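Local coordinates for protein tyrosine aminotransferase (Leishmania infantum, PDB 4IX8) that probably catalyses the transfer of the amino group of tyrosine to 2-oxoglutarate, with pyridoxal 5'-phosphate as its cofactor, at residues A[112-117]-A[327-332]; A[221-226]-A[374-379]; A[248-253]-A[262-267]; A[389-394]-A[407-412]. One frame throughout, in Å; residues are numbered along the deposited sequence.

Contact 1: residues A[112-117]-A[327-332]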
loop_
_atom_site.group_PDB
_atom_site.type_symbol
_atom_site.label_atom_id
_atom_site.label_comp_id
_atom_site.label_asym_id
_atom_site.label_seq_id
_atom_site.Cartn_x
_atom_site.Cartn_y
_atom_site.Cartn_z
ATOM N N ASP A 112 -4.066 -3.627 -17.751
ATOM C CA ASP A 112 -3.506 -3.300 -19.059
ATOM C C ASP A 112 -3.950 -1.921 -19.551
ATOM O O ASP A 112 -3.120 -1.138 -20.030
ATOM C CB ASP A 112 -3.929 -4.318 -20.124
ATOM C CG ASP A 112 -3.276 -5.672 -19.951
ATOM O OD1 ASP A 112 -2.448 -5.849 -19.037
ATOM O OD2 ASP A 112 -3.586 -6.565 -20.766
ATOM N N ASN A 113 -5.250 -1.625 -19.450
ATOM C CA ASN A 113 -5.767 -0.422 -20.116
ATOM C C ASN A 113 -5.240 0.832 -19.443
ATOM O O ASN A 113 -4.838 1.764 -20.135
ATOM C CB ASN A 113 -7.308 -0.407 -20.201
ATOM C CG ASN A 113 -7.997 -0.469 -18.853
ATOM O OD1 ASN A 113 -7.386 -0.800 -17.827
ATOM N ND2 ASN A 113 -9.300 -0.197 -18.854
ATOM N N LEU A 114 -5.135 0.831 -18.116
ATOM C CA LEU A 114 -4.596 2.002 -17.399
ATOM C C LEU A 114 -3.100 2.174 -17.725
ATOM O O LEU A 114 -2.607 3.287 -17.940
ATOM C CB LEU A 114 -4.779 1.875 -15.867
ATOM C CG LEU A 114 -4.196 3.042 -15.021
ATOM C CD1 LEU A 114 -4.807 4.351 -15.476
ATOM C CD2 LEU A 114 -4.410 2.873 -13.534
ATOM N N ARG A 115 -2.382 1.070 -17.831
ATOM C CA ARG A 115 -0.967 1.177 -18.158
ATOM C C ARG A 115 -0.803 1.812 -19.544
ATOM O O ARG A 115 0.069 2.673 -19.742
ATOM C CB ARG A 115 -0.289 -0.196 -18.086
ATOM C CG ARG A 115 -0.230 -0.771 -16.686
ATOM C CD ARG A 115 0.251 -2.250 -16.708
ATOM N NE ARG A 115 1.656 -2.344 -17.063
ATOM C CZ ARG A 115 2.251 -3.463 -17.487
ATOM N NH1 ARG A 115 1.546 -4.570 -17.633
ATOM N NH2 ARG A 115 3.554 -3.473 -17.773
ATOM N N GLN A 116 -1.661 1.415 -20.484
ATOM C CA GLN A 116 -1.618 2.002 -21.819
ATOM C C GLN A 116 -1.963 3.474 -21.778
ATOM O O GLN A 116 -1.328 4.298 -22.455
ATOM C CB GLN A 116 -2.574 1.266 -22.749
ATOM C CG GLN A 116 -1.939 -0.002 -23.280
ATOM C CD GLN A 116 -2.937 -1.087 -23.614
ATOM O OE1 GLN A 116 -4.063 -0.814 -23.993
ATOM N NE2 GLN A 116 -2.534 -2.342 -23.413
ATOM N N VAL A 117 -2.959 3.801 -20.958
ATOM C CA VAL A 117 -3.456 5.174 -20.844
ATOM C C VAL A 117 -2.413 6.095 -20.201
ATOM O O VAL A 117 -2.202 7.208 -20.661
ATOM C CB VAL A 117 -4.793 5.178 -20.037
ATOM C CG1 VAL A 117 -5.099 6.510 -19.469
ATOM C CG2 VAL A 117 -5.955 4.700 -20.916
ATOM N N ALA A 327 -11.662 3.609 -13.446
ATOM C CA ALA A 327 -12.204 4.981 -13.479
ATOM C C ALA A 327 -11.190 5.960 -14.054
ATOM O O ALA A 327 -11.527 6.826 -14.864
ATOM C CB ALA A 327 -12.638 5.448 -12.082
ATOM N N ILE A 328 -9.933 5.783 -13.678
ATOM C CA ILE A 328 -8.879 6.697 -14.120
ATOM C C ILE A 328 -8.512 6.363 -15.559
ATOM O O ILE A 328 -8.172 7.258 -16.348
ATOM C CB ILE A 328 -7.631 6.607 -13.204
ATOM C CG1 ILE A 328 -7.962 7.183 -11.837
ATOM C CG2 ILE A 328 -6.451 7.366 -13.789
ATOM C CD1 ILE A 328 -6.970 6.832 -10.786
ATOM N N ALA A 329 -8.622 5.086 -15.919
ATOM C CA ALA A 329 -8.365 4.688 -17.303
ATOM C C ALA A 329 -9.379 5.363 -18.241
ATOM O O ALA A 329 -9.066 5.704 -19.381
ATOM C CB ALA A 329 -8.443 3.163 -17.456
ATOM N N ARG A 330 -10.566 5.630 -17.731
ATOM C CA ARG A 330 -11.644 6.211 -18.563
ATOM C C ARG A 330 -11.521 7.725 -18.683
ATOM O O ARG A 330 -12.006 8.291 -19.654
ATOM C CB ARG A 330 -13.019 5.870 -17.988
ATOM C CG ARG A 330 -13.466 4.472 -18.298
ATOM C CD ARG A 330 -14.795 4.120 -17.635
ATOM N NE ARG A 330 -15.041 2.686 -17.713
ATOM C CZ ARG A 330 -16.177 2.068 -17.405
ATOM N NH1 ARG A 330 -17.248 2.741 -17.016
ATOM N NH2 ARG A 330 -16.236 0.747 -17.495
ATOM N N THR A 331 -10.850 8.371 -17.727
ATOM C CA THR A 331 -10.926 9.826 -17.623
ATOM C C THR A 331 -9.580 10.591 -17.659
ATOM O O THR A 331 -9.558 11.789 -17.947
ATOM C CB THR A 331 -11.664 10.217 -16.322
ATOM O OG1 THR A 331 -10.978 9.679 -15.185
ATOM C CG2 THR A 331 -13.137 9.712 -16.357
ATOM N N LEU A 332 -8.473 9.902 -17.441
ATOM C CA LEU A 332 -7.177 10.574 -17.334
ATOM C C LEU A 332 -6.868 11.431 -18.558
ATOM O O LEU A 332 -6.225 12.460 -18.464
ATOM C CB LEU A 332 -6.069 9.531 -17.140
ATOM C CG LEU A 332 -4.674 10.121 -16.956
ATOM C CD1 LEU A 332 -4.552 10.889 -15.654
ATOM C CD2 LEU A 332 -3.647 8.984 -16.998
#

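Contact 2: residues A[221-226]-A[374-379]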
loop_
_atom_site.group_PDB
_atom_site.type_symbol
_atom_site.label_atom_id
_atom_site.label_comp_id
_atom_site.label_asym_id
_atom_site.label_seq_id
_atom_site.Cartn_x
_atom_site.Cartn_y
_atom_site.Cartn_z
ATOM N N ASN A 221 8.166 19.120 -3.256
ATOM C CA ASN A 221 7.691 19.194 -1.883
ATOM C C ASN A 221 8.917 18.939 -1.003
ATOM O O ASN A 221 9.465 17.860 -1.089
ATOM C CB ASN A 221 6.594 18.129 -1.637
ATOM C CG ASN A 221 6.220 17.996 -0.176
ATOM O OD1 ASN A 221 6.670 18.790 0.667
ATOM N ND2 ASN A 221 5.377 17.006 0.139
ATOM N N PRO A 222 9.316 19.873 -0.108
ATOM C CA PRO A 222 8.612 21.051 0.401
ATOM C C PRO A 222 8.934 22.405 -0.233
ATOM O O PRO A 222 8.316 23.347 0.247
ATOM C CB PRO A 222 9.064 21.087 1.865
ATOM C CG PRO A 222 10.496 20.653 1.781
ATOM C CD PRO A 222 10.582 19.681 0.632
ATOM N N CYS A 223 9.798 22.523 -1.252
ATOM C CA CYS A 223 10.391 23.850 -1.604
ATOM C C CYS A 223 9.556 24.698 -2.591
ATOM O O CYS A 223 9.745 25.909 -2.697
ATOM C CB CYS A 223 11.785 23.645 -2.222
ATOM S SG CYS A 223 12.909 22.740 -1.156
ATOM N N GLY A 224 8.664 24.041 -3.338
ATOM C CA GLY A 224 7.822 24.717 -4.310
ATOM C C GLY A 224 8.548 25.048 -5.605
ATOM O O GLY A 224 8.047 25.799 -6.449
ATOM N N SER A 225 9.741 24.507 -5.757
ATOM C CA SER A 225 10.573 24.809 -6.908
ATOM C C SER A 225 10.098 24.081 -8.141
ATOM O O SER A 225 9.499 23.003 -8.062
ATOM C CB SER A 225 12.026 24.423 -6.637
ATOM O OG SER A 225 12.103 23.037 -6.291
ATOM N N ASN A 226 10.411 24.680 -9.279
ATOM C CA ASN A 226 10.211 24.079 -10.576
ATOM C C ASN A 226 11.452 24.266 -11.389
ATOM O O ASN A 226 11.753 25.379 -11.795
ATOM C CB ASN A 226 9.020 24.688 -11.301
ATOM C CG ASN A 226 8.810 24.086 -12.660
ATOM O OD1 ASN A 226 8.695 22.852 -12.803
ATOM N ND2 ASN A 226 8.752 24.937 -13.676
ATOM N N PHE A 374 3.515 24.036 -1.505
ATOM C CA PHE A 374 4.238 24.339 -0.275
ATOM C C PHE A 374 5.202 25.488 -0.440
ATOM O O PHE A 374 5.649 25.787 -1.539
ATOM C CB PHE A 374 5.025 23.117 0.185
ATOM C CG PHE A 374 4.205 21.847 0.252
ATOM C CD1 PHE A 374 3.392 21.587 1.344
ATOM C CD2 PHE A 374 4.235 20.937 -0.778
ATOM C CE1 PHE A 374 2.655 20.446 1.398
ATOM C CE2 PHE A 374 3.498 19.779 -0.710
ATOM C CZ PHE A 374 2.721 19.536 0.375
ATOM N N VAL A 375 5.548 26.106 0.674
ATOM C CA VAL A 375 6.583 27.097 0.672
ATOM C C VAL A 375 7.535 26.792 1.819
ATOM O O VAL A 375 7.134 26.188 2.817
ATOM C CB VAL A 375 5.966 28.514 0.768
ATOM C CG1 VAL A 375 5.407 28.795 2.156
ATOM C CG2 VAL A 375 6.972 29.540 0.366
ATOM N N MET A 376 8.810 27.124 1.632
ATOM C CA MET A 376 9.805 26.983 2.679
ATOM C C MET A 376 10.253 28.363 3.157
ATOM O O MET A 376 10.819 29.154 2.395
ATOM C CB MET A 376 10.997 26.181 2.180
ATOM C CG MET A 376 10.774 24.686 2.153
ATOM S SD MET A 376 10.663 23.935 3.794
ATOM C CE MET A 376 12.373 23.465 4.054
ATOM N N LEU A 377 10.043 28.611 4.443
ATOM C CA LEU A 377 10.348 29.886 5.074
ATOM C C LEU A 377 11.699 29.752 5.715
ATOM O O LEU A 377 11.890 28.859 6.532
ATOM C CB LEU A 377 9.314 30.235 6.121
ATOM C CG LEU A 377 7.895 30.150 5.576
ATOM C CD1 LEU A 377 6.937 30.415 6.719
ATOM C CD2 LEU A 377 7.679 31.174 4.404
ATOM N N LYS A 378 12.633 30.618 5.345
ATOM C CA LYS A 378 13.963 30.539 5.916
ATOM C C LYS A 378 14.078 31.459 7.111
ATOM O O LYS A 378 13.696 32.628 7.029
ATOM C CB LYS A 378 15.010 30.892 4.888
ATOM C CG LYS A 378 16.397 30.770 5.426
ATOM C CD LYS A 378 17.396 30.993 4.293
ATOM C CE LYS A 378 18.790 31.373 4.813
ATOM N NZ LYS A 378 19.225 30.444 5.903
ATOM N N LEU A 379 14.595 30.937 8.221
ATOM C CA LEU A 379 14.693 31.717 9.452
ATOM C C LEU A 379 16.036 32.371 9.662
ATOM O O LEU A 379 17.049 31.681 9.683
ATOM C CB LEU A 379 14.399 30.833 10.655
ATOM C CG LEU A 379 13.032 30.147 10.627
ATOM C CD1 LEU A 379 12.929 29.256 11.843
ATOM C CD2 LEU A 379 11.933 31.221 10.599
HETATM O O HOH W 1 9.805 27.947 -0.814
#

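Contact 3: residues A[248-253]-A[262-267]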
loop_
_atom_site.group_PDB
_atom_site.type_symbol
_atom_site.label_atom_id
_atom_site.label_comp_id
_atom_site.label_asym_id
_atom_site.label_seq_id
_atom_site.Cartn_x
_atom_site.Cartn_y
_atom_site.Cartn_z
ATOM N N SER A 248 12.864 10.204 -10.538
ATOM C CA SER A 248 12.309 11.541 -10.526
ATOM C C SER A 248 10.880 11.506 -10.095
ATOM O O SER A 248 10.034 10.949 -10.799
ATOM C CB SER A 248 12.405 12.157 -11.905
ATOM O OG SER A 248 11.942 13.479 -11.914
ATOM N N ASP A 249 10.607 12.110 -8.943
ATOM C CA ASP A 249 9.249 12.211 -8.413
ATOM C C ASP A 249 8.546 13.418 -9.035
ATOM O O ASP A 249 8.776 14.544 -8.636
ATOM C CB ASP A 249 9.285 12.319 -6.904
ATOM C CG ASP A 249 7.918 12.152 -6.272
ATOM O OD1 ASP A 249 6.908 12.520 -6.928
ATOM O OD2 ASP A 249 7.872 11.694 -5.103
ATOM N N GLU A 250 7.709 13.149 -10.030
ATOM C CA GLU A 250 7.096 14.181 -10.837
ATOM C C GLU A 250 5.597 14.187 -10.594
ATOM O O GLU A 250 4.766 14.445 -11.479
ATOM C CB GLU A 250 7.479 13.948 -12.311
ATOM C CG GLU A 250 9.019 14.104 -12.488
ATOM C CD GLU A 250 9.495 14.030 -13.938
ATOM O OE1 GLU A 250 8.652 13.848 -14.846
ATOM O OE2 GLU A 250 10.719 14.213 -14.152
ATOM N N ILE A 251 5.236 13.993 -9.338
ATOM C CA ILE A 251 3.827 13.929 -8.996
ATOM C C ILE A 251 3.145 15.287 -9.076
ATOM O O ILE A 251 1.924 15.362 -9.218
ATOM C CB ILE A 251 3.634 13.336 -7.601
ATOM C CG1 ILE A 251 2.176 12.884 -7.458
ATOM C CG2 ILE A 251 4.104 14.330 -6.514
ATOM C CD1 ILE A 251 1.814 12.483 -6.094
ATOM N N TYR A 252 3.919 16.370 -8.985
ATOM C CA TYR A 252 3.344 17.724 -9.095
ATOM C C TYR A 252 3.454 18.279 -10.517
ATOM O O TYR A 252 3.376 19.497 -10.720
ATOM C CB TYR A 252 4.025 18.693 -8.114
ATOM C CG TYR A 252 3.714 18.330 -6.686
ATOM C CD1 TYR A 252 2.448 18.530 -6.169
ATOM C CD2 TYR A 252 4.675 17.772 -5.867
ATOM C CE1 TYR A 252 2.150 18.169 -4.877
ATOM C CE2 TYR A 252 4.386 17.410 -4.586
ATOM C CZ TYR A 252 3.119 17.626 -4.089
ATOM O OH TYR A 252 2.807 17.273 -2.800
ATOM N N ALA A 253 3.609 17.385 -11.498
ATOM C CA ALA A 253 3.792 17.767 -12.903
ATOM C C ALA A 253 2.742 18.753 -13.451
ATOM O O ALA A 253 3.092 19.609 -14.246
ATOM C CB ALA A 253 3.784 16.510 -13.793
ATOM N N PHE A 262 6.958 22.904 -17.214
ATOM C CA PHE A 262 7.419 21.751 -16.491
ATOM C C PHE A 262 8.301 20.951 -17.430
ATOM O O PHE A 262 7.954 20.738 -18.596
ATOM C CB PHE A 262 6.274 20.914 -15.970
ATOM C CG PHE A 262 6.712 19.543 -15.507
ATOM C CD1 PHE A 262 7.565 19.404 -14.432
ATOM C CD2 PHE A 262 6.231 18.401 -16.120
ATOM C CE1 PHE A 262 7.970 18.144 -14.012
ATOM C CE2 PHE A 262 6.626 17.147 -15.697
ATOM C CZ PHE A 262 7.479 17.014 -14.645
ATOM N N THR A 263 9.467 20.568 -16.932
ATOM C CA THR A 263 10.406 19.736 -17.690
ATOM C C THR A 263 10.510 18.358 -17.053
ATOM O O THR A 263 11.167 18.187 -16.018
ATOM C CB THR A 263 11.834 20.372 -17.743
ATOM O OG1 THR A 263 11.781 21.706 -18.281
ATOM C CG2 THR A 263 12.743 19.564 -18.621
ATOM N N SER A 264 9.922 17.354 -17.706
ATOM C CA SER A 264 9.998 15.972 -17.228
ATOM C C SER A 264 11.320 15.339 -17.651
ATOM O O SER A 264 11.846 15.669 -18.700
ATOM C CB SER A 264 8.818 15.157 -17.783
ATOM O OG SER A 264 8.911 13.764 -17.440
ATOM N N VAL A 265 11.875 14.441 -16.842
ATOM C CA VAL A 265 13.126 13.782 -17.226
ATOM C C VAL A 265 12.880 12.936 -18.457
ATOM O O VAL A 265 13.817 12.481 -19.118
ATOM C CB VAL A 265 13.741 12.927 -16.071
ATOM C CG1 VAL A 265 14.097 13.813 -14.913
ATOM C CG2 VAL A 265 12.811 11.821 -15.633
ATOM N N ALA A 266 11.613 12.730 -18.781
ATOM C CA ALA A 266 11.227 12.043 -20.006
ATOM C C ALA A 266 11.562 12.819 -21.284
ATOM O O ALA A 266 11.722 12.202 -22.356
ATOM C CB ALA A 266 9.752 11.763 -19.986
ATOM N N ASP A 267 11.616 14.151 -21.191
ATOM C CA ASP A 267 11.699 15.013 -22.390
ATOM C C ASP A 267 13.126 15.261 -22.850
ATOM O O ASP A 267 13.505 16.393 -23.138
ATOM C CB ASP A 267 11.028 16.363 -22.097
ATOM C CG ASP A 267 10.783 17.185 -23.337
ATOM O OD1 ASP A 267 10.623 16.588 -24.418
ATOM O OD2 ASP A 267 10.772 18.435 -23.219
HETATM O O HOH W 2 11.702 16.821 -13.833
#

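Contact 4: residues A[389-394]-A[407-412]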
loop_
_atom_site.group_PDB
_atom_site.type_symbol
_atom_site.label_atom_id
_atom_site.label_comp_id
_atom_site.label_asym_id
_atom_site.label_seq_id
_atom_site.Cartn_x
_atom_site.Cartn_y
_atom_site.Cartn_z
ATOM N N SER A 389 16.249 27.334 17.324
ATOM C CA SER A 389 16.088 26.425 16.193
ATOM C C SER A 389 14.744 26.534 15.496
ATOM O O SER A 389 13.768 27.000 16.072
ATOM C CB SER A 389 16.261 24.976 16.658
ATOM O OG SER A 389 15.311 24.700 17.672
ATOM N N ASP A 390 14.700 26.030 14.263
ATOM C CA ASP A 390 13.454 25.918 13.543
ATOM C C ASP A 390 12.427 25.144 14.383
ATOM O O ASP A 390 11.224 25.443 14.355
ATOM C CB ASP A 390 13.673 25.263 12.176
ATOM C CG ASP A 390 14.217 23.867 12.270
ATOM O OD1 ASP A 390 15.126 23.612 13.088
ATOM O OD2 ASP A 390 13.722 23.011 11.509
ATOM N N MET A 391 12.904 24.182 15.165
ATOM C CA MET A 391 12.008 23.397 16.007
ATOM C C MET A 391 11.432 24.264 17.110
ATOM O O MET A 391 10.230 24.220 17.386
ATOM C CB MET A 391 12.754 22.196 16.619
ATOM C CG MET A 391 11.892 21.306 17.510
ATOM S SD MET A 391 10.613 20.376 16.613
ATOM C CE MET A 391 11.605 19.413 15.492
ATOM N N GLU A 392 12.287 25.080 17.714
ATOM C CA GLU A 392 11.872 25.891 18.842
ATOM C C GLU A 392 10.886 26.952 18.359
ATOM O O GLU A 392 9.965 27.370 19.083
ATOM C CB GLU A 392 13.077 26.531 19.538
ATOM C CG GLU A 392 12.703 27.182 20.888
ATOM C CD GLU A 392 13.896 27.682 21.704
ATOM O OE1 GLU A 392 15.028 27.739 21.158
ATOM O OE2 GLU A 392 13.683 28.020 22.898
ATOM N N PHE A 393 11.103 27.409 17.133
ATOM C CA PHE A 393 10.193 28.357 16.505
ATOM C C PHE A 393 8.803 27.740 16.299
ATOM O O PHE A 393 7.775 28.397 16.529
ATOM C CB PHE A 393 10.766 28.790 15.165
ATOM C CG PHE A 393 10.065 29.946 14.548
ATOM C CD1 PHE A 393 8.800 29.795 13.994
ATOM C CD2 PHE A 393 10.678 31.174 14.493
ATOM C CE1 PHE A 393 8.156 30.866 13.419
ATOM C CE2 PHE A 393 10.049 32.251 13.928
ATOM C CZ PHE A 393 8.789 32.104 13.383
ATOM N N TYR A 394 8.804 26.474 15.888
ATOM C CA TYR A 394 7.587 25.720 15.603
ATOM C C TYR A 394 6.787 25.562 16.899
ATOM O O TYR A 394 5.576 25.835 16.924
ATOM C CB TYR A 394 7.938 24.344 14.941
ATOM C CG TYR A 394 6.975 23.216 15.299
ATOM C CD1 TYR A 394 5.772 23.051 14.625
ATOM C CD2 TYR A 394 7.285 22.302 16.309
ATOM C CE1 TYR A 394 4.882 22.033 14.981
ATOM C CE2 TYR A 394 6.403 21.275 16.663
ATOM C CZ TYR A 394 5.210 21.144 15.995
ATOM O OH TYR A 394 4.327 20.147 16.346
ATOM N N PRO A 407 8.706 22.126 11.147
ATOM C CA PRO A 407 10.117 22.493 11.117
ATOM C C PRO A 407 10.829 21.755 10.004
ATOM O O PRO A 407 10.476 20.591 9.773
ATOM C CB PRO A 407 10.623 22.034 12.480
ATOM C CG PRO A 407 9.714 20.890 12.849
ATOM C CD PRO A 407 8.383 21.250 12.290
ATOM N N GLY A 408 11.792 22.399 9.339
ATOM C CA GLY A 408 12.484 21.806 8.198
ATOM C C GLY A 408 13.370 20.630 8.513
ATOM O O GLY A 408 13.761 19.874 7.612
ATOM N N GLU A 409 13.706 20.502 9.791
ATOM C CA GLU A 409 14.377 19.317 10.339
ATOM C C GLU A 409 13.715 18.030 9.829
ATOM O O GLU A 409 14.363 17.127 9.346
ATOM C CB GLU A 409 14.303 19.367 11.860
ATOM C CG GLU A 409 15.448 18.755 12.596
ATOM C CD GLU A 409 15.228 18.789 14.109
ATOM O OE1 GLU A 409 14.982 17.688 14.668
ATOM O OE2 GLU A 409 15.259 19.892 14.726
ATOM N N ILE A 410 12.393 17.987 9.913
ATOM C CA ILE A 410 11.590 16.858 9.461
ATOM C C ILE A 410 11.926 16.423 8.040
ATOM O O ILE A 410 11.741 15.262 7.690
ATOM C CB ILE A 410 10.068 17.237 9.539
ATOM C CG1 ILE A 410 9.670 17.455 10.986
ATOM C CG2 ILE A 410 9.168 16.193 8.962
ATOM C CD1 ILE A 410 9.965 16.286 11.908
ATOM N N PHE A 411 12.346 17.378 7.214
ATOM C CA PHE A 411 12.578 17.146 5.811
ATOM C C PHE A 411 14.056 17.073 5.489
ATOM O O PHE A 411 14.413 17.041 4.319
ATOM C CB PHE A 411 11.933 18.254 4.969
ATOM C CG PHE A 411 10.439 18.386 5.149
ATOM C CD1 PHE A 411 9.905 19.218 6.136
ATOM C CD2 PHE A 411 9.560 17.675 4.324
ATOM C CE1 PHE A 411 8.537 19.365 6.295
ATOM C CE2 PHE A 411 8.187 17.793 4.481
ATOM C CZ PHE A 411 7.665 18.640 5.474
ATOM N N GLY A 412 14.915 17.128 6.511
ATOM C CA GLY A 412 16.357 17.044 6.308
ATOM C C GLY A 412 17.117 18.362 6.226
ATOM O O GLY A 412 18.319 18.365 5.907
#

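Contact 1: residues A[112-117]-A[327-332]
Val117 meets Leu332 and Ala329 with its two methyl branches. CG1 lies anti to the backbone N (chi1 160°) and turns to Leu332, where it comes within 3.8 Å of Leu332 CD2. The two side chains run past each other in opposite directions. The second methyl is anti to the carbonyl carbon, beside the backbone N, and this points Val117 CG2 at Ala329 O, 3.6 Å away. Leu114, one turn earlier, uses CD1. This methyl lies 3.8 Å from Ile328 CG2, and the two side chains approach at a slant. Leu114 CB lies 4.2 Å from Ala329 CB, at the point where the two backbones come nearest.

The pair joins helix 112-122 to helix 322-331. The short segments run in the same general direction, with axes 8.8 Å apart at closest approach and inclined by 39°. Ala329 has only a methyl to offer, which suits such a close passage. Leu114 also touches Ile142 of strand 140-143, which within this chain is an outermost strand of the large mixed sheet. That sheet belongs to the large cofactor-binding domain of the fold-type I aminotransferases.

Asn113 lies over the methyl of Ala329. Its ND2 is 3.7 Å from Ala329 CB, but this is simple van der Waals contact. The polar work of the amide is done elsewhere: ND2 is hydrogen-bonded to Glu326 OE1, one turn before Arg330. Glu326 also forms a salt bridge to Arg330 through its other oxygen. On the far side of helix 322-331, Thr331 packs against helix 87-99, and its OG1 donates to Ala327 O at 2.9 Å.

Contact 2: residues A[221-226]-A[374-379]
The amide of Asn221 is stacked on one face of the Phe374 ring, with the two planes 19° apart. Asn221 OD1 stands 3.5 Å above the ring plane of Phe374, shifted toward the rim. The closest pair is Asn221 CG and Phe374 CE2, 3.3 Å apart. Asn221 CG lies anti to the backbone N (chi1 170°), which lays the amide over the ring. Both polar ends of the amide are engaged. ND2 is hydrogen-bonded to O3 of the pyridoxal phosphate-lysine at position 282, and OD1 accepts from Arg418 NH1. The two bonds fix which way round the amide lies. Phe374 thus backs a residue bonded to the cofactor.

A cis peptide bond joins Asn221 to Pro222. Pro222 O lies oblique to the Phe374 ring and 3.3 Å from Phe374 CB. The same Pro222 O is 3.4 Å from Met376 CG. The Met376 chain folds back at its middle bonds, and its SD sits 3.8 Å from Pro222 CB. Gly224 passes closely by the strand; its CA is 3.7 Å from Phe374 O. No direct hydrogen bond joins the segments. Instead, a water donates to Cys223 O and accepts from Met376 N, each at 2.8 Å.

Residues 221-226 lie in the loop between strand 211-217 of the large sheet and helix 229-242. Strand 374-379 lies in the smaller sheet, between strands 416-420 and 364-365. Arg418 of strand 416-420 touches both Pro222 and Phe374, and Leu379 at the far end of the strand packs on helix 390-401.

Contact 3: residues A[248-253]-A[262-267]
Glu250 places CG anti to its carbonyl carbon (chi1 -64°) and then runs extended, which carries its carboxylate to Ser264 and Val265. A chi1 of 166° sets the Phe262 ring beside the Glu250 chain. Each carboxylate oxygen takes one bond from the other segment through its syn lone pair. Ser264 OG donates to Glu250 OE1 at 2.6 Å. Val265 N donates to Glu250 OE2 at 2.9 Å, with a nearly straight N-H...O angle of 166°. OE2 has two more partners: Ser248 OG on its anti side, and a water that also donates to Thr263 O. The buried carboxylate is thus gripped by four bonds.

Phe262 is held on both faces. Ala253 CA lies over the ring centre in a CH-pi contact, 4.0 Å from the Phe262 centroid. Ser264 N stands over the opposite face, near the rim. Glu250 CG meets the ring edge in plane, and Glu250 OE1 is 3.4 Å from Phe262 CZ. The carboxylate and ring planes are almost perpendicular.

The contact begins at the cofactor-facing end of strand 246-249, in the large domain, and continues into the turn after it. Asp249 OD1 accepts from Ile251 N in an Asx turn. From the same turn, Tyr252 OH is hydrogen-bonded to O3 of the pyridoxal phosphate-lysine at position 282. Val265 packs on Ile276 of strand 274-279 and Ile216 of strand 211-217. Trp122 of helix 112-122 lies against Glu250, and its NE1 is hydrogen-bonded to Ser264 OG.

Contact 4: residues A[389-394]-A[407-412]
Asp390 sends OD2 to the start of the 407-412 turn, its carboxylate turned across by a chi1 of 61°. Glu409 N donates to Asp390 OD2 at 3.0 Å, with an N-H...O angle of 160°, and the N-H comes nearly along the C-O bond of the carboxylate. Gly408 N lies at the same distance from Asp390 OD2. Pro407 CB is 3.4 Å from Asp390 OD2 as well. Two more ring atoms of Pro407 are touched. Its CG is 3.6 Å from Met391 CE, and its CD lies over one face of the Tyr394 ring, toward the rim. This is a CH-pi contact, with Pro407 CD 4.2 Å from the Tyr394 centroid. Two successive kinks in the Met391 chain lay its methyl on the proline. Glu409 is exposed, and its OE2 lies 4.1 Å from Asp390 OD1. The nearby like charge may raise the pKa of either group.

Pro407 ends strand 403-407 of the smaller sheet, and residues 408-411 form a short 3-10 turn before strand 416-420. Helix 390-401 leads into strand 403-407, so the contact brings the start of the helix beside the end of the strand that follows it. It lies in the small domain of the aminotransferase fold.

Ser389 occupies the N-cap of the helix. Its OG accepts from Glu392 N at 3.0 Å, which caps the first turn, where Asp390 sits. Further out, Leu56 of helix 52-56 packs on both Tyr394 and Pro407, and Ser414 touches Asp390 and Glu409.

Contacts 2 and 3 are buried and lie next to the cofactor; they touch through Tyr252 and Phe374. Contact 3 stays within the large domain, at a strand end and a loop, and is polar at its centre. Contact 2 joins a loop of that domain to the smaller sheet by stacking and a bridging water. Contact 4 lies wholly in the small domain and is buried apart from Glu409, which is exposed, and Met391, which is partly exposed. It meets contact 2 where Leu379 packs on Asp390 and Phe393. It combines a carboxylate-to-backbone bond with proline packing. Contact 1 is partly buried, lies about 40 Å from contact 4 between centres, and relies on aliphatic side chains between helices.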